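Local coordinates for protein Alpha/beta fold hydrolase (Pseudomonas aeruginosa, PDB 6I8W) that degrades membrane phospholipids as a membrane-bound phospholipase A and virulence factor, and is probably also active as a lipase on acylglycerols, at residues A[38-43]-A[53-58]; A[48-53]-A[95-100]; A[75-80]-A[288-293]. All coordinates share one frame; numbering follows the deposited sequence.

Contact 1: residues A[38-43]-A[53-58]; sequences AGLSEH and AYLEGG. With CO2 (carbon dioxide), chain F.
One face of the Y54 ring receives CB of H43, a CH-pi contact 3.9 Å from the ring centroid and displaced toward the rim near CZ. The H43 imidazole stands oblique to that ring, its plane turned by 37°, with atom O1 of a carbon dioxide molecule at its edge. The E56 carboxylate lies nearly perpendicular to the imidazole, OE1 coming 3.7 Å from CD2 of H43. Y54 takes up its place with chi1 at 65°, which sets CG between the backbone N and the carbonyl carbon. On the opposite face of the hairpin L40 and L55 cross at about a right angle, CB to CB, while L55 CD2 reaches CA and CB of E42.

Four backbone bonds join the antiparallel strands in two hydrogen-bonded pairs, S41 with E56 and H43 with Y54. Past S41 the backbones stay close, G57 CA lying against G39 O, and a water bridges G39 O, 2.7 Å away, to G58 N. A second water lies between S41 OG and E56 O.

One face is thus polar at its S41, H43 and E56 end, where E56 OE2 hydrogen-bonds H90, while Y54 is buried against helix 112-125 and strand 90-94. The other is mixed: L40 and L55 pack on helix 79-82, and the E42 carboxylate beside them is paired with R35.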
loop_
_atom_site.group_PDB
_atom_site.type_symbol
_atom_site.label_atom_id
_atom_site.label_comp_id
_atom_site.label_asym_id
_atom_site.label_seq_id
_atom_site.Cartn_x
_atom_site.Cartn_y
_atom_site.Cartn_z
ATOM N N ALA A 38 3.030 -16.106 4.937
ATOM C CA ALA A 38 3.429 -14.964 5.750
ATOM C C ALA A 38 2.903 -15.067 7.173
ATOM O O ALA A 38 3.261 -14.258 8.030
ATOM C CB ALA A 38 2.944 -13.685 5.117
ATOM N N GLY A 39 2.046 -16.053 7.421
ATOM C CA GLY A 39 1.420 -16.192 8.720
ATOM C C GLY A 39 0.364 -15.113 8.982
ATOM O O GLY A 39 0.167 -14.712 10.122
ATOM N N LEU A 40 -0.293 -14.627 7.932
ATOM C CA LEU A 40 -1.315 -13.573 8.055
ATOM C C LEU A 40 -2.720 -14.119 7.807
ATOM O O LEU A 40 -2.902 -14.950 6.937
ATOM C CB LEU A 40 -1.047 -12.450 7.059
ATOM C CG LEU A 40 0.289 -11.720 7.254
ATOM C CD1 LEU A 40 0.590 -10.826 6.046
ATOM C CD2 LEU A 40 0.226 -10.888 8.535
ATOM N N SER A 41 -3.695 -13.658 8.576
ATOM C CA SER A 41 -5.089 -14.000 8.320
ATOM C C SER A 41 -5.933 -12.731 8.314
ATOM O O SER A 41 -5.537 -11.700 8.880
ATOM C CB SER A 41 -5.593 -15.013 9.350
ATOM O OG SER A 41 -5.475 -14.502 10.661
ATOM N N GLU A 42 -7.088 -12.807 7.660
ATOM C CA GLU A 42 -7.932 -11.631 7.421
ATOM C C GLU A 42 -9.028 -11.436 8.466
ATOM O O GLU A 42 -9.670 -12.388 8.897
ATOM C CB GLU A 42 -8.552 -11.713 6.019
ATOM C CG GLU A 42 -9.421 -10.490 5.675
ATOM C CD GLU A 42 -9.822 -10.432 4.206
ATOM O OE1 GLU A 42 -9.563 -11.407 3.473
ATOM O OE2 GLU A 42 -10.401 -9.406 3.782
ATOM N N HIS A 43 -9.234 -10.182 8.861
ATOM C CA HIS A 43 -10.285 -9.807 9.784
ATOM C C HIS A 43 -10.911 -8.519 9.287
ATOM O O HIS A 43 -10.463 -7.958 8.291
ATOM C CB HIS A 43 -9.716 -9.607 11.193
ATOM C CG HIS A 43 -8.896 -10.760 11.672
ATOM N ND1 HIS A 43 -9.449 -11.861 12.287
ATOM C CD2 HIS A 43 -7.565 -11.003 11.587
ATOM C CE1 HIS A 43 -8.490 -12.724 12.581
ATOM N NE2 HIS A 43 -7.340 -12.228 12.164
ATOM N N ALA A 53 -11.098 -3.795 6.322
ATOM C CA ALA A 53 -10.510 -5.118 6.225
ATOM C C ALA A 53 -9.029 -5.035 6.568
ATOM O O ALA A 53 -8.356 -4.054 6.226
ATOM C CB ALA A 53 -10.704 -5.709 4.805
ATOM N N TYR A 54 -8.511 -6.055 7.241
ATOM C CA TYR A 54 -7.090 -6.054 7.543
ATOM C C TYR A 54 -6.544 -7.450 7.688
ATOM O O TYR A 54 -7.285 -8.406 7.891
ATOM C CB TYR A 54 -6.794 -5.233 8.815
ATOM C CG TYR A 54 -7.371 -5.749 10.130
ATOM C CD1 TYR A 54 -8.691 -5.487 10.487
ATOM C CD2 TYR A 54 -6.577 -6.470 11.031
ATOM C CE1 TYR A 54 -9.229 -5.945 11.699
ATOM C CE2 TYR A 54 -7.106 -6.925 12.259
ATOM C CZ TYR A 54 -8.423 -6.658 12.579
ATOM O OH TYR A 54 -8.943 -7.099 13.776
ATOM N N LEU A 55 -5.233 -7.553 7.537
ATOM C CA LEU A 55 -4.519 -8.791 7.809
ATOM C C LEU A 55 -3.807 -8.657 9.133
ATOM O O LEU A 55 -3.364 -7.553 9.502
ATOM C CB LEU A 55 -3.508 -9.098 6.710
ATOM C CG LEU A 55 -4.098 -9.310 5.316
ATOM C CD1 LEU A 55 -2.986 -9.488 4.300
ATOM C CD2 LEU A 55 -5.049 -10.510 5.300
ATOM N N GLU A 56 -3.680 -9.773 9.840
ATOM C CA GLU A 56 -2.976 -9.784 11.118
ATOM C C GLU A 56 -2.177 -11.079 11.305
ATOM O O GLU A 56 -2.619 -12.153 10.885
ATOM C CB GLU A 56 -3.974 -9.602 12.260
ATOM C CG GLU A 56 -3.339 -9.520 13.635
ATOM C CD GLU A 56 -4.374 -9.443 14.743
ATOM O OE1 GLU A 56 -5.539 -9.811 14.490
ATOM O OE2 GLU A 56 -4.024 -9.023 15.860
ATOM N N GLY A 57 -1.003 -10.981 11.932
ATOM C CA GLY A 57 -0.183 -12.161 12.186
ATOM C C GLY A 57 0.817 -11.897 13.292
ATOM O O GLY A 57 0.966 -10.759 13.738
ATOM N N GLY A 58 1.491 -12.945 13.749
ATOM C CA GLY A 58 2.465 -12.802 14.815
ATOM C C GLY A 58 1.790 -12.774 16.172
ATOM O O GLY A 58 0.570 -12.813 16.268
HETATM C C CO2 F . -13.668 -10.295 11.101
HETATM O O1 CO2 F . -12.948 -10.267 11.978
HETATM O O2 CO2 F . -14.387 -10.322 10.223
HETATM O O HOH W 1 1.098 -15.507 12.558
HETATM O O HOH W 2 -2.807 -15.102 11.619
#

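Contact 2: residues A[48-53]-A[95-100]; sequences DNLEIA and DLPGFG
L50 and I52 both turn their gamma branch anti to the carbonyl carbon (chi1 -56° and -60°), with CG of L50 and CG1 of I52 beside the backbone N, and from there their delta methyls meet the ring of P97. CD1 of L50 touches CB of the proline at 3.7 Å, the leucine side chain crossing the ring at about a right angle. I52 comes in more obliquely, its CD1 4.0 Å from P97 CG and slightly farther from CD. The two methyls thus share CG and together span the ring from CB to CD. The other branch of I52, CG2, rests 3.6 Å from D95 O.

A single hydrogen bond ties the backbones: D95 N donates to A53 O over 2.8 Å. It carries the pairing of strands 50-57 and 90-94 on to the point where the second strand gives way to a loop. The D95 carboxylate leans over A53, OD2 3.7 Å from the alanine CB; the same oxygen takes a salt bridge from K75 and a hydrogen bond from D101 N. P97 then enters a type II beta turn from L96 to F99, closed by F99 N to L96 O, with G98 at its third position.

L50 and P97 both lie against R118 of helix 112-125 and I52 against F122, while L96 and F99 reach over to helix 138-149; the contact therefore fills the ground between the edge hairpin of the sheet and the helix that follows the loop.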
loop_
_atom_site.group_PDB
_atom_site.type_symbol
_atom_site.label_atom_id
_atom_site.label_comp_id
_atom_site.label_asym_id
_atom_site.label_seq_id
_atom_site.Cartn_x
_atom_site.Cartn_y
_atom_site.Cartn_z
ATOM N N ASP A 48 -15.683 4.250 12.702
ATOM C CA ASP A 48 -16.602 5.318 12.300
ATOM C C ASP A 48 -17.603 4.780 11.275
ATOM O O ASP A 48 -17.903 5.429 10.259
ATOM C CB ASP A 48 -15.883 6.558 11.754
ATOM C CG ASP A 48 -15.104 7.312 12.826
ATOM O OD1 ASP A 48 -15.611 7.467 13.958
ATOM O OD2 ASP A 48 -14.002 7.802 12.522
ATOM N N ASN A 49 -18.100 3.580 11.563
ATOM C CA ASN A 49 -19.099 2.908 10.739
ATOM C C ASN A 49 -18.579 2.535 9.353
ATOM O O ASN A 49 -19.359 2.192 8.478
ATOM C CB ASN A 49 -20.364 3.774 10.600
ATOM C CG ASN A 49 -21.609 2.946 10.295
ATOM O OD1 ASN A 49 -21.777 1.842 10.812
ATOM N ND2 ASN A 49 -22.482 3.475 9.451
ATOM N N LEU A 50 -17.266 2.567 9.153
ATOM C CA LEU A 50 -16.728 2.006 7.921
ATOM C C LEU A 50 -16.129 0.645 8.215
ATOM O O LEU A 50 -15.382 0.481 9.181
ATOM C CB LEU A 50 -15.643 2.898 7.314
ATOM C CG LEU A 50 -15.938 4.362 6.996
ATOM C CD1 LEU A 50 -14.758 4.940 6.216
ATOM C CD2 LEU A 50 -17.249 4.526 6.243
ATOM N N GLU A 51 -16.395 -0.321 7.346
ATOM C CA GLU A 51 -15.758 -1.624 7.497
ATOM C C GLU A 51 -14.337 -1.554 6.978
ATOM O O GLU A 51 -14.095 -1.232 5.821
ATOM C CB GLU A 51 -16.530 -2.719 6.766
ATOM C CG GLU A 51 -15.888 -4.088 6.932
ATOM C CD GLU A 51 -16.873 -5.221 6.710
ATOM O OE1 GLU A 51 -18.095 -4.956 6.715
ATOM O OE2 GLU A 51 -16.426 -6.372 6.529
ATOM N N ILE A 52 -13.390 -1.837 7.855
ATOM C CA ILE A 52 -11.999 -1.849 7.452
ATOM C C ILE A 52 -11.471 -3.273 7.492
ATOM O O ILE A 52 -11.437 -3.891 8.553
ATOM C CB ILE A 52 -11.174 -0.934 8.343
ATOM C CG1 ILE A 52 -11.716 0.506 8.221
ATOM C CG2 ILE A 52 -9.677 -1.050 7.998
ATOM C CD1 ILE A 52 -10.797 1.552 8.818
ATOM N N ALA A 53 -11.098 -3.795 6.322
ATOM C CA ALA A 53 -10.510 -5.118 6.225
ATOM C C ALA A 53 -9.029 -5.035 6.568
ATOM O O ALA A 53 -8.356 -4.054 6.226
ATOM C CB ALA A 53 -10.704 -5.709 4.805
ATOM N N ASP A 95 -6.597 -2.476 4.704
ATOM C CA ASP A 95 -7.083 -1.822 3.505
ATOM C C ASP A 95 -7.608 -0.458 3.912
ATOM O O ASP A 95 -8.571 -0.368 4.682
ATOM C CB ASP A 95 -8.212 -2.613 2.823
ATOM C CG ASP A 95 -7.719 -3.881 2.148
ATOM O OD1 ASP A 95 -6.527 -3.932 1.788
ATOM O OD2 ASP A 95 -8.542 -4.802 1.957
ATOM N N LEU A 96 -7.008 0.605 3.402
ATOM C CA LEU A 96 -7.569 1.935 3.664
ATOM C C LEU A 96 -8.983 2.026 3.103
ATOM O O LEU A 96 -9.264 1.448 2.054
ATOM C CB LEU A 96 -6.686 3.017 3.042
ATOM C CG LEU A 96 -5.299 3.171 3.688
ATOM C CD1 LEU A 96 -4.389 3.971 2.774
ATOM C CD2 LEU A 96 -5.406 3.851 5.056
ATOM N N PRO A 97 -9.888 2.723 3.821
ATOM C CA PRO A 97 -11.173 3.100 3.240
ATOM C C PRO A 97 -10.969 3.663 1.836
ATOM O O PRO A 97 -10.009 4.424 1.618
ATOM C CB PRO A 97 -11.696 4.179 4.207
ATOM C CG PRO A 97 -11.096 3.783 5.528
ATOM C CD PRO A 97 -9.729 3.232 5.198
ATOM N N GLY A 98 -11.833 3.262 0.906
ATOM C CA GLY A 98 -11.687 3.604 -0.498
ATOM C C GLY A 98 -10.997 2.522 -1.329
ATOM O O GLY A 98 -11.100 2.533 -2.557
ATOM N N PHE A 99 -10.332 1.573 -0.662
ATOM C CA PHE A 99 -9.485 0.577 -1.345
ATOM C C PHE A 99 -9.695 -0.851 -0.844
ATOM O O PHE A 99 -10.305 -1.066 0.202
ATOM C CB PHE A 99 -7.994 0.968 -1.193
ATOM C CG PHE A 99 -7.689 2.343 -1.714
ATOM C CD1 PHE A 99 -7.509 2.558 -3.080
ATOM C CD2 PHE A 99 -7.651 3.433 -0.851
ATOM C CE1 PHE A 99 -7.271 3.839 -3.575
ATOM C CE2 PHE A 99 -7.410 4.720 -1.336
ATOM C CZ PHE A 99 -7.218 4.921 -2.701
ATOM N N GLY A 100 -9.190 -1.823 -1.605
ATOM C CA GLY A 100 -9.221 -3.222 -1.191
ATOM C C GLY A 100 -10.615 -3.710 -0.846
ATOM O O GLY A 100 -11.558 -3.475 -1.590
#

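Contact 3: residues A[75-80]-A[288-293]; sequences KDNWLR and PMVERP. With MYR (myristic acid), chain C; BOG (octyl beta-D-glucopyranoside), chain D; IPA (isopropyl alcohol), chain E.
M289 meets W78 obliquely, its CG 3.6 Å from CZ3 of the indole. The sulfur lies 4.8 Å from the centroid of the six-membered ring, a Met-aromatic contact, and CE hangs over one face of the indole while also approaching N77 OD1. A chi1 of 80° puts CG of M289 between the backbone N and the carbonyl carbon, and the bend at chi2 places SD. Beside it V290 CG2 sits close to N77 O, 3.2 Å away, and P293 CB packs on R80 CB at 3.5 Å.

No direct hydrogen bond links the two segments; water does it instead. One molecule donates to both N77 O and M289 O, and another joins R80 NH1, in the plane of the guanidinium, to V290 O. Within the alpha/beta hydrolase fold a 3-10 turn leading into helix 79-82 here meets the short helix 288-291: W78 touches N136, within the probable nucleophile elbow (GxSxG), and M289 lies near the likely Ser-His-Asp triad of S137, H286 and D258.

Bound myristic acid, octyl glucoside and isopropanol lie against residues 77-80 and V290. Myristic acid runs past N77, its C3 3.2 Å from OD1 and its C7 nearest to ND2. R80 N donates a hydrogen bond of 3.1 Å to O2 of the isopropanol, probably from the crystallisation liquor, whose C3 lies over one face of the guanidinium. The octyl glucoside tail passes close to the same group. R80 runs extended from CG to NE, and NE forms a salt bridge with E34 of helix 3-38; D76 is similarly held by R31 and R35.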
loop_
_atom_site.group_PDB
_atom_site.type_symbol
_atom_site.label_atom_id
_atom_site.label_comp_id
_atom_site.label_asym_id
_atom_site.label_seq_id
_atom_site.Cartn_x
_atom_site.Cartn_y
_atom_site.Cartn_z
ATOM N N LYS A 75 -3.855 -4.301 1.118
ATOM C CA LYS A 75 -3.046 -4.936 2.156
ATOM C C LYS A 75 -2.214 -6.100 1.613
ATOM O O LYS A 75 -1.181 -6.453 2.198
ATOM C CB LYS A 75 -3.944 -5.413 3.306
ATOM C CG LYS A 75 -4.983 -6.447 2.913
ATOM C CD LYS A 75 -6.080 -6.532 3.976
ATOM C CE LYS A 75 -7.120 -7.585 3.638
ATOM N NZ LYS A 75 -7.777 -7.327 2.328
ATOM N N ASP A 76 -2.642 -6.706 0.506
ATOM C CA ASP A 76 -1.863 -7.833 -0.048
ATOM C C ASP A 76 -0.534 -7.389 -0.683
ATOM O O ASP A 76 0.303 -8.234 -0.994
ATOM C CB ASP A 76 -2.679 -8.614 -1.083
ATOM C CG ASP A 76 -3.764 -9.478 -0.447
ATOM O OD1 ASP A 76 -3.512 -10.088 0.612
ATOM O OD2 ASP A 76 -4.866 -9.575 -1.018
ATOM N N ASN A 77 -0.323 -6.080 -0.867
ATOM C CA ASN A 77 1.005 -5.570 -1.255
ATOM C C ASN A 77 2.117 -5.983 -0.280
ATOM O O ASN A 77 3.292 -6.013 -0.643
ATOM C CB ASN A 77 1.011 -4.044 -1.336
ATOM C CG ASN A 77 0.753 -3.507 -2.737
ATOM O OD1 ASN A 77 1.273 -2.451 -3.094
ATOM N ND2 ASN A 77 -0.030 -4.224 -3.532
ATOM N N TRP A 78 1.736 -6.272 0.956
ATOM C CA TRP A 78 2.704 -6.470 2.036
ATOM C C TRP A 78 3.070 -7.912 2.363
ATOM O O TRP A 78 3.888 -8.127 3.255
ATOM C CB TRP A 78 2.169 -5.819 3.323
ATOM C CG TRP A 78 1.995 -4.318 3.211
ATOM C CD1 TRP A 78 0.817 -3.615 3.055
ATOM C CD2 TRP A 78 3.044 -3.349 3.246
ATOM N NE1 TRP A 78 1.092 -2.253 2.988
ATOM C CE2 TRP A 78 2.452 -2.076 3.109
ATOM C CE3 TRP A 78 4.441 -3.439 3.404
ATOM C CZ2 TRP A 78 3.209 -0.900 3.126
ATOM C CZ3 TRP A 78 5.179 -2.287 3.404
ATOM C CH2 TRP A 78 4.567 -1.027 3.271
ATOM N N LEU A 79 2.487 -8.892 1.669
ATOM C CA LEU A 79 2.580 -10.293 2.129
ATOM C C LEU A 79 4.003 -10.835 2.225
ATOM O O LEU A 79 4.388 -11.426 3.234
ATOM C CB LEU A 79 1.767 -11.219 1.210
ATOM C CG LEU A 79 0.309 -10.764 1.032
ATOM C CD1 LEU A 79 -0.502 -11.790 0.246
ATOM C CD2 LEU A 79 -0.313 -10.495 2.383
ATOM N N ARG A 80 4.771 -10.694 1.158
ATOM C CA ARG A 80 6.101 -11.294 1.143
ATOM C C ARG A 80 7.052 -10.534 2.058
ATOM O O ARG A 80 7.965 -11.101 2.641
ATOM C CB ARG A 80 6.634 -11.354 -0.286
ATOM C CG ARG A 80 5.927 -12.430 -1.117
ATOM C CD ARG A 80 6.226 -12.320 -2.596
ATOM N NE ARG A 80 5.566 -13.392 -3.332
ATOM C CZ ARG A 80 5.548 -13.482 -4.654
ATOM N NH1 ARG A 80 6.181 -12.574 -5.382
ATOM N NH2 ARG A 80 4.922 -14.493 -5.243
ATOM N N PRO A 288 9.600 -1.259 -3.420
ATOM C CA PRO A 288 10.673 -2.184 -3.019
ATOM C C PRO A 288 10.152 -3.376 -2.204
ATOM O O PRO A 288 10.639 -4.507 -2.384
ATOM C CB PRO A 288 11.610 -1.311 -2.152
ATOM C CG PRO A 288 11.258 0.085 -2.431
ATOM C CD PRO A 288 9.848 0.126 -2.975
ATOM N N MET A 289 9.164 -3.137 -1.346
ATOM C CA MET A 289 8.636 -4.205 -0.489
ATOM C C MET A 289 7.903 -5.270 -1.305
ATOM O O MET A 289 7.681 -6.371 -0.815
ATOM C CB MET A 289 7.709 -3.643 0.592
ATOM C CG MET A 289 6.304 -3.332 0.104
ATOM S SD MET A 289 6.254 -1.757 -0.829
ATOM C CE MET A 289 4.480 -1.606 -1.073
ATOM N N VAL A 290 7.533 -4.948 -2.548
ATOM C CA VAL A 290 6.957 -5.956 -3.444
ATOM C C VAL A 290 8.008 -6.505 -4.414
ATOM O O VAL A 290 8.061 -7.706 -4.651
ATOM C CB VAL A 290 5.767 -5.389 -4.247
ATOM C CG1 VAL A 290 5.185 -6.457 -5.189
ATOM C CG2 VAL A 290 4.695 -4.843 -3.305
ATOM N N GLU A 291 8.833 -5.619 -4.981
ATOM C CA GLU A 291 9.824 -6.024 -5.974
ATOM C C GLU A 291 10.923 -6.921 -5.379
ATOM O O GLU A 291 11.301 -7.942 -5.956
ATOM C CB GLU A 291 10.465 -4.789 -6.634
ATOM C CG GLU A 291 11.451 -5.176 -7.757
ATOM C CD GLU A 291 11.843 -4.029 -8.691
ATOM O OE1 GLU A 291 12.849 -4.192 -9.412
ATOM O OE2 GLU A 291 11.142 -2.988 -8.748
ATOM N N ARG A 292 11.434 -6.513 -4.224
ATOM C CA ARG A 292 12.493 -7.242 -3.531
ATOM C C ARG A 292 12.134 -7.300 -2.042
ATOM O O ARG A 292 12.718 -6.584 -1.217
ATOM C CB ARG A 292 13.850 -6.570 -3.759
ATOM C CG ARG A 292 14.217 -6.407 -5.243
ATOM C CD ARG A 292 15.684 -6.687 -5.540
ATOM N NE ARG A 292 16.609 -5.723 -4.935
ATOM C CZ ARG A 292 17.080 -4.633 -5.537
ATOM N NH1 ARG A 292 16.721 -4.343 -6.783
ATOM N NH2 ARG A 292 17.931 -3.840 -4.896
ATOM N N PRO A 293 11.154 -8.147 -1.697
ATOM C CA PRO A 293 10.529 -8.119 -0.367
ATOM C C PRO A 293 11.477 -8.499 0.773
ATOM O O PRO A 293 11.509 -7.815 1.784
ATOM C CB PRO A 293 9.416 -9.178 -0.471
ATOM C CG PRO A 293 9.272 -9.486 -1.943
ATOM C CD PRO A 293 10.615 -9.232 -2.542
HETATM C C1 MYR C . 1.247 1.881 -5.829
HETATM O O1 MYR C . 1.584 1.835 -4.623
HETATM O O2 MYR C . 1.059 2.964 -6.431
HETATM C C2 MYR C . 1.146 0.586 -6.612
HETATM C C3 MYR C . 1.437 -0.604 -5.698
HETATM C C4 MYR C . 1.681 -1.881 -6.496
HETATM C C5 MYR C . 0.421 -2.365 -7.197
HETATM C C6 MYR C . 0.656 -3.756 -7.771
HETATM C C7 MYR C . -0.265 -4.795 -7.138
HETATM C C8 MYR C . 0.486 -6.097 -6.869
HETATM C C9 MYR C . -0.362 -7.329 -7.180
HETATM C C10 MYR C . -0.785 -8.035 -5.898
HETATM C C11 MYR C . -1.347 -9.427 -6.170
HETATM C C12 MYR C . -2.113 -9.938 -4.955
HETATM C C13 MYR C . -2.048 -11.455 -4.872
HETATM C C14 MYR C . -1.849 -11.890 -3.437
HETATM C C1 BOG D . 2.695 -16.513 -8.087
HETATM O O1 BOG D . 2.636 -15.118 -7.786
HETATM C C2 BOG D . 4.056 -16.778 -8.746
HETATM O O2 BOG D . 3.954 -16.442 -10.128
HETATM C C3 BOG D . 4.564 -18.212 -8.613
HETATM O O3 BOG D . 5.918 -18.339 -9.075
HETATM C C4 BOG D . 4.468 -18.603 -7.151
HETATM O O4 BOG D . 5.056 -19.897 -6.923
HETATM C C5 BOG D . 2.976 -18.577 -6.822
HETATM O O5 BOG D . 2.476 -17.232 -6.868
HETATM C C6 BOG D . 2.649 -19.231 -5.479
HETATM O O6 BOG D . 2.455 -18.254 -4.454
HETATM C "C1'" BOG D . 1.388 -14.705 -7.239
HETATM C "C2'" BOG D . 1.556 -13.318 -6.636
HETATM C "C3'" BOG D . 2.602 -12.547 -7.423
HETATM C "C4'" BOG D . 2.633 -11.077 -7.048
HETATM C "C5'" BOG D . 2.894 -10.257 -8.304
HETATM C "C6'" BOG D . 3.258 -8.821 -7.961
HETATM C "C7'" BOG D . 2.981 -7.908 -9.146
HETATM C "C8'" BOG D . 3.697 -8.407 -10.379
HETATM C C1 IPA E . 2.725 -8.755 -3.486
HETATM C C2 IPA E . 2.755 -9.776 -2.356
HETATM C C3 IPA E . 2.502 -11.178 -2.891
HETATM O O2 IPA E . 4.024 -9.700 -1.687
HETATM O O HOH W 3 5.255 -7.798 -0.135
HETATM O O HOH W 4 8.049 -10.482 -4.898
#

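Contacts 1 and 2 share A53 and strand 50-57, their centres 15 Å apart: the former pairs that strand with its hairpin partner, the latter with the loop after strand 90-94. Contact 3 joins both through residues 75-80. K75 NZ forms a salt bridge of 2.7 Å with D95 OD2 of contact 2 and makes a long, weak ion pair, 3.6 Å, with E42 OE2 of contact 1, while L79 CD2 packs 3.4 Å from L55 CD1. Of the three, contact 3 touches the myristic acid and lies next to the likely catalytic residues. The side chain of L55 in contact 1 is about 8 Å from the bound myristic acid. The side chain of D95 in contact 2 is about 10 Å from the bound myristic acid.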